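Local atomic coordinates of pyruvate kinase 1 (Trypanosoma brucei brucei, PDB entry 4KCT), a protein that catalyses transfer of a phosphoryl group from phosphoenolpyruvate to ADP, giving pyruvate and ATP, and also has an intrinsic decarboxylase activity, as pyruvate kinases do. Residues I249-R263 / I282-A296. Residues are numbered along the deposited sequence; the frame is centred on the assembly and turned at random.
Sequences IDSIIEASNGIMVAR and IISKCNVVGKPVICA. With PYR (pyruvic acid), chain E.
Ile253 O is gripped by two donors from opposite faces of its plane: Lys291 NZ, at 2.8 Å, and Ser256 N. The Lys291 chain, extended beyond CG, also brings NZ to Ser256 O at 2.8 Å, nearly in line with that carbonyl. Lys285 bends at its last torsion (chi4 -74°), bringing NZ to the syn lone pair of Asp250 OD1 in a 2.8 Å salt bridge. Lys285 CD lies 3.6 Å from Ile249 CG2. Cys286 SG sits against Ile259 CG1 (3.4 Å); Ile282 CG2 meets Ile259 CG2 and Val261 CG2. Parallel strands 258-262 and 293-296, TIM-barrel neighbours, pair closely: Ile259 N and Val261 N donate to Pro292 O and Ile294 O, and Ile294 N and Ala296 N donate back to Ile259 O and Val261 O. On the sheet face opposite Ile259 and Val261, Met260 SD lies 3.7 Å from Ala296 CB and 3.8 Å from PYR CB. Arg263 NE donates to Ala296 O (3.0 Å) from above the carbonyl plane; Cys295 SG lies over one guanidinium face, and Asp316 salt-bridges NH2. Lys285 thus ties helix to helix, Lys291 ties the C-terminal end of helix 249-255 to the turn before strand 293-296, and the strands place Met260 and Ala262 against pyruvate.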
loop_
_atom_site.group_PDB
_atom_site.type_symbol
_atom_site.label_atom_id
_atom_site.label_comp_id
_atom_site.label_asym_id
_atom_site.label_seq_id
_atom_site.Cartn_x
_atom_site.Cartn_y
_atom_site.Cartn_z
ATOM N N ILE A 249 25.696 -0.768 -14.678
ATOM C CA ILE A 249 25.161 0.553 -14.361
ATOM C C ILE A 249 25.337 0.941 -12.865
ATOM O O ILE A 249 25.647 2.075 -12.551
ATOM C CB ILE A 249 23.675 0.704 -14.817
ATOM C CG1 ILE A 249 23.191 2.133 -14.625
ATOM C CG2 ILE A 249 22.755 -0.282 -14.081
ATOM C CD1 ILE A 249 24.006 3.166 -15.388
ATOM N N ASP A 250 25.137 -0.007 -11.947
ATOM C CA ASP A 250 25.239 0.322 -10.514
ATOM C C ASP A 250 26.623 0.891 -10.157
ATOM O O ASP A 250 26.737 1.897 -9.446
ATOM C CB ASP A 250 24.983 -0.926 -9.654
ATOM C CG ASP A 250 23.531 -1.383 -9.698
ATOM O OD1 ASP A 250 22.654 -0.584 -10.091
ATOM O OD2 ASP A 250 23.259 -2.527 -9.266
ATOM N N SER A 251 27.669 0.182 -10.553
ATOM C CA SER A 251 29.022 0.623 -10.230
ATOM C C SER A 251 29.409 1.878 -11.024
ATOM O O SER A 251 30.163 2.723 -10.536
ATOM C CB SER A 251 30.040 -0.504 -10.475
ATOM O OG SER A 251 30.078 -0.850 -11.852
ATOM N N ILE A 252 28.897 2.011 -12.244
ATOM C CA ILE A 252 29.120 3.238 -12.993
ATOM C C ILE A 252 28.456 4.464 -12.323
ATOM O O ILE A 252 29.086 5.505 -12.171
ATOM C CB ILE A 252 28.681 3.097 -14.465
ATOM C CG1 ILE A 252 29.613 2.104 -15.172
ATOM C CG2 ILE A 252 28.698 4.468 -15.186
ATOM C CD1 ILE A 252 29.045 1.565 -16.482
ATOM N N ILE A 253 27.225 4.300 -11.859
ATOM C CA ILE A 253 26.525 5.391 -11.195
ATOM C C ILE A 253 27.310 5.764 -9.951
ATOM O O ILE A 253 27.585 6.933 -9.711
ATOM C CB ILE A 253 25.112 4.963 -10.760
ATOM C CG1 ILE A 253 24.159 4.966 -11.967
ATOM C CG2 ILE A 253 24.603 5.882 -9.666
ATOM C CD1 ILE A 253 22.796 4.334 -11.678
ATOM N N GLU A 254 27.769 4.748 -9.226
ATOM C CA GLU A 254 28.570 4.972 -8.028
ATOM C C GLU A 254 29.817 5.835 -8.308
ATOM O O GLU A 254 30.138 6.735 -7.531
ATOM C CB GLU A 254 28.979 3.631 -7.405
ATOM C CG GLU A 254 30.085 3.757 -6.380
ATOM C CD GLU A 254 29.539 3.955 -4.987
ATOM O OE1 GLU A 254 28.706 3.128 -4.552
ATOM O OE2 GLU A 254 29.906 4.962 -4.344
ATOM N N ALA A 255 30.540 5.535 -9.388
ATOM C CA ALA A 255 31.781 6.260 -9.701
ATOM C C ALA A 255 31.550 7.653 -10.308
ATOM O O ALA A 255 32.486 8.473 -10.371
ATOM C CB ALA A 255 32.668 5.415 -10.630
ATOM N N SER A 256 30.339 7.891 -10.834
ATOM C CA SER A 256 30.080 9.057 -11.681
ATOM C C SER A 256 29.412 10.150 -10.872
ATOM O O SER A 256 28.878 9.884 -9.800
ATOM C CB SER A 256 29.167 8.663 -12.872
ATOM O OG SER A 256 29.749 7.620 -13.627
ATOM N N ASN A 257 29.352 11.359 -11.427
ATOM C CA ASN A 257 28.541 12.412 -10.835
ATOM C C ASN A 257 27.110 12.377 -11.391
ATOM O O ASN A 257 26.209 12.978 -10.839
ATOM C CB ASN A 257 29.169 13.786 -11.092
ATOM C CG ASN A 257 30.570 13.914 -10.469
ATOM O OD1 ASN A 257 31.568 13.679 -11.139
ATOM N ND2 ASN A 257 30.613 14.019 -9.161
ATOM N N GLY A 258 26.932 11.702 -12.511
ATOM C CA GLY A 258 25.634 11.702 -13.212
ATOM C C GLY A 258 25.707 10.803 -14.430
ATOM O O GLY A 258 26.766 10.220 -14.716
ATOM N N ILE A 259 24.566 10.605 -15.095
ATOM C CA ILE A 259 24.477 9.625 -16.183
ATOM C C ILE A 259 23.764 10.273 -17.373
ATOM O O ILE A 259 22.856 11.050 -17.184
ATOM C CB ILE A 259 23.663 8.395 -15.736
ATOM C CG1 ILE A 259 24.373 7.681 -14.574
ATOM C CG2 ILE A 259 23.391 7.470 -16.923
ATOM C CD1 ILE A 259 25.712 7.045 -14.999
ATOM N N MET A 260 24.194 9.962 -18.590
ATOM C CA MET A 260 23.358 10.246 -19.749
ATOM C C MET A 260 22.912 8.960 -20.401
ATOM O O MET A 260 23.707 8.077 -20.643
ATOM C CB MET A 260 24.115 11.114 -20.784
ATOM C CG MET A 260 23.293 11.325 -22.040
ATOM S SD MET A 260 24.251 11.921 -23.445
ATOM C CE MET A 260 24.929 13.436 -22.771
ATOM N N VAL A 261 21.622 8.853 -20.673
ATOM C CA VAL A 261 21.122 7.753 -21.461
ATOM C C VAL A 261 21.299 8.104 -22.934
ATOM O O VAL A 261 20.565 8.936 -23.468
ATOM C CB VAL A 261 19.617 7.470 -21.147
ATOM C CG1 VAL A 261 19.101 6.283 -21.971
ATOM C CG2 VAL A 261 19.435 7.215 -19.649
ATOM N N ALA A 262 22.379 7.607 -23.533
ATOM C CA ALA A 262 22.810 8.092 -24.835
ATOM C C ALA A 262 22.163 7.227 -25.923
ATOM O O ALA A 262 22.723 6.220 -26.344
ATOM C CB ALA A 262 24.332 8.044 -24.936
ATOM N N ARG A 263 20.903 7.523 -26.219
ATOM C CA ARG A 263 20.029 6.578 -26.913
ATOM C C ARG A 263 20.425 6.290 -28.358
ATOM O O ARG A 263 20.004 5.289 -28.912
ATOM C CB ARG A 263 18.582 7.041 -26.850
ATOM C CG ARG A 263 18.045 7.031 -25.426
ATOM C CD ARG A 263 16.569 7.347 -25.422
ATOM N NE ARG A 263 16.253 8.550 -26.203
ATOM C CZ ARG A 263 15.021 9.020 -26.339
ATOM N NH1 ARG A 263 14.019 8.398 -25.734
ATOM N NH2 ARG A 263 14.766 10.008 -27.196
ATOM N N ILE A 282 17.628 2.825 -15.938
ATOM C CA ILE A 282 18.727 3.725 -15.633
ATOM C C ILE A 282 18.227 5.015 -14.961
ATOM O O ILE A 282 18.784 5.460 -13.945
ATOM C CB ILE A 282 19.521 4.060 -16.897
ATOM C CG1 ILE A 282 20.291 2.823 -17.391
ATOM C CG2 ILE A 282 20.463 5.224 -16.658
ATOM C CD1 ILE A 282 20.788 2.987 -18.826
ATOM N N ILE A 283 17.150 5.587 -15.476
ATOM C CA ILE A 283 16.632 6.790 -14.853
ATOM C C ILE A 283 16.224 6.532 -13.402
ATOM O O ILE A 283 16.604 7.296 -12.473
ATOM C CB ILE A 283 15.467 7.408 -15.647
ATOM C CG1 ILE A 283 16.003 7.991 -16.978
ATOM C CG2 ILE A 283 14.794 8.490 -14.796
ATOM C CD1 ILE A 283 14.885 8.410 -17.977
ATOM N N SER A 284 15.488 5.447 -13.183
ATOM C CA SER A 284 15.035 5.115 -11.823
ATOM C C SER A 284 16.206 4.828 -10.890
ATOM O O SER A 284 16.210 5.273 -9.752
ATOM C CB SER A 284 14.054 3.948 -11.845
ATOM O OG SER A 284 12.831 4.392 -12.480
ATOM N N LYS A 285 17.222 4.136 -11.386
ATOM C CA LYS A 285 18.401 3.889 -10.569
ATOM C C LYS A 285 19.094 5.196 -10.182
ATOM O O LYS A 285 19.565 5.334 -9.053
ATOM C CB LYS A 285 19.395 2.945 -11.289
ATOM C CG LYS A 285 18.980 1.460 -11.235
ATOM C CD LYS A 285 19.980 0.603 -12.008
ATOM C CE LYS A 285 19.672 -0.891 -11.891
ATOM N NZ LYS A 285 20.023 -1.413 -10.552
ATOM N N CYS A 286 19.205 6.133 -11.123
ATOM C CA CYS A 286 19.767 7.455 -10.798
ATOM C C CYS A 286 18.927 8.228 -9.781
ATOM O O CYS A 286 19.479 8.916 -8.920
ATOM C CB CYS A 286 19.960 8.301 -12.070
ATOM S SG CYS A 286 21.312 7.682 -13.112
ATOM N N ASN A 287 17.604 8.197 -9.942
ATOM C CA ASN A 287 16.699 8.801 -8.969
ATOM C C ASN A 287 16.937 8.228 -7.562
ATOM O O ASN A 287 16.908 8.966 -6.560
ATOM C CB ASN A 287 15.230 8.574 -9.346
ATOM C CG ASN A 287 14.801 9.305 -10.629
ATOM O OD1 ASN A 287 13.730 9.020 -11.153
ATOM N ND2 ASN A 287 15.638 10.206 -11.150
ATOM N N VAL A 288 17.042 6.902 -7.466
ATOM C CA VAL A 288 17.142 6.258 -6.158
ATOM C C VAL A 288 18.418 6.678 -5.395
ATOM O O VAL A 288 18.391 6.822 -4.162
ATOM C CB VAL A 288 17.036 4.693 -6.253
ATOM C CG1 VAL A 288 17.568 4.043 -4.975
ATOM C CG2 VAL A 288 15.579 4.278 -6.475
ATOM N N VAL A 289 19.534 6.874 -6.108
ATOM C CA VAL A 289 20.736 7.346 -5.454
ATOM C C VAL A 289 20.852 8.861 -5.435
ATOM O O VAL A 289 21.724 9.386 -4.802
ATOM C CB VAL A 289 22.056 6.711 -6.031
ATOM C CG1 VAL A 289 21.984 5.185 -6.018
ATOM C CG2 VAL A 289 22.324 7.197 -7.414
ATOM N N GLY A 290 20.009 9.564 -6.178
ATOM C CA GLY A 290 20.080 11.030 -6.191
ATOM C C GLY A 290 21.214 11.654 -7.012
ATOM O O GLY A 290 21.816 12.670 -6.594
ATOM N N LYS A 291 21.510 11.072 -8.173
ATOM C CA LYS A 291 22.452 11.676 -9.120
ATOM C C LYS A 291 21.735 12.063 -10.413
ATOM O O LYS A 291 20.805 11.368 -10.866
ATOM C CB LYS A 291 23.617 10.727 -9.422
ATOM C CG LYS A 291 24.493 10.452 -8.189
ATOM C CD LYS A 291 25.698 9.584 -8.510
ATOM C CE LYS A 291 26.774 9.747 -7.417
ATOM N NZ LYS A 291 27.782 8.679 -7.498
ATOM N N PRO A 292 22.156 13.178 -11.020
ATOM C CA PRO A 292 21.400 13.720 -12.153
ATOM C C PRO A 292 21.471 12.801 -13.384
ATOM O O PRO A 292 22.467 12.093 -13.593
ATOM C CB PRO A 292 22.108 15.066 -12.450
ATOM C CG PRO A 292 23.388 15.037 -11.669
ATOM C CD PRO A 292 23.100 14.165 -10.467
ATOM N N VAL A 293 20.389 12.742 -14.127
ATOM C CA VAL A 293 20.327 11.879 -15.305
ATOM C C VAL A 293 19.669 12.630 -16.462
ATOM O O VAL A 293 18.749 13.423 -16.248
ATOM C CB VAL A 293 19.633 10.507 -15.015
ATOM C CG1 VAL A 293 18.160 10.679 -14.588
ATOM C CG2 VAL A 293 19.728 9.567 -16.244
ATOM N N ILE A 294 20.314 12.537 -17.630
ATOM C CA ILE A 294 19.927 13.253 -18.823
ATOM C C ILE A 294 19.422 12.209 -19.835
ATOM O O ILE A 294 20.100 11.195 -20.085
ATOM C CB ILE A 294 21.184 13.918 -19.440
ATOM C CG1 ILE A 294 21.872 14.851 -18.421
ATOM C CG2 ILE A 294 20.854 14.607 -20.752
ATOM C CD1 ILE A 294 23.224 15.377 -18.894
ATOM N N CYS A 295 18.251 12.446 -20.410
ATOM C CA CYS A 295 17.789 11.642 -21.561
ATOM C C CYS A 295 18.158 12.357 -22.879
ATOM O O CYS A 295 17.927 13.551 -23.014
ATOM C CB CYS A 295 16.263 11.430 -21.477
ATOM S SG CYS A 295 15.625 10.290 -22.760
ATOM N N ALA A 296 18.812 11.628 -23.796
ATOM C CA ALA A 296 19.392 12.224 -25.004
ATOM C C ALA A 296 18.901 11.550 -26.315
ATOM O O ALA A 296 18.703 10.324 -26.368
ATOM C CB ALA A 296 20.922 12.194 -24.951
HETATM C C PYR E . 24.214 9.167 -28.426
HETATM O O PYR E . 22.960 9.260 -28.316
HETATM O OXT PYR E . 24.735 8.091 -28.838
HETATM C CA PYR E . 25.091 10.278 -27.941
HETATM O O3 PYR E . 26.326 10.208 -28.074
HETATM C CB PYR E . 24.477 11.430 -27.187
#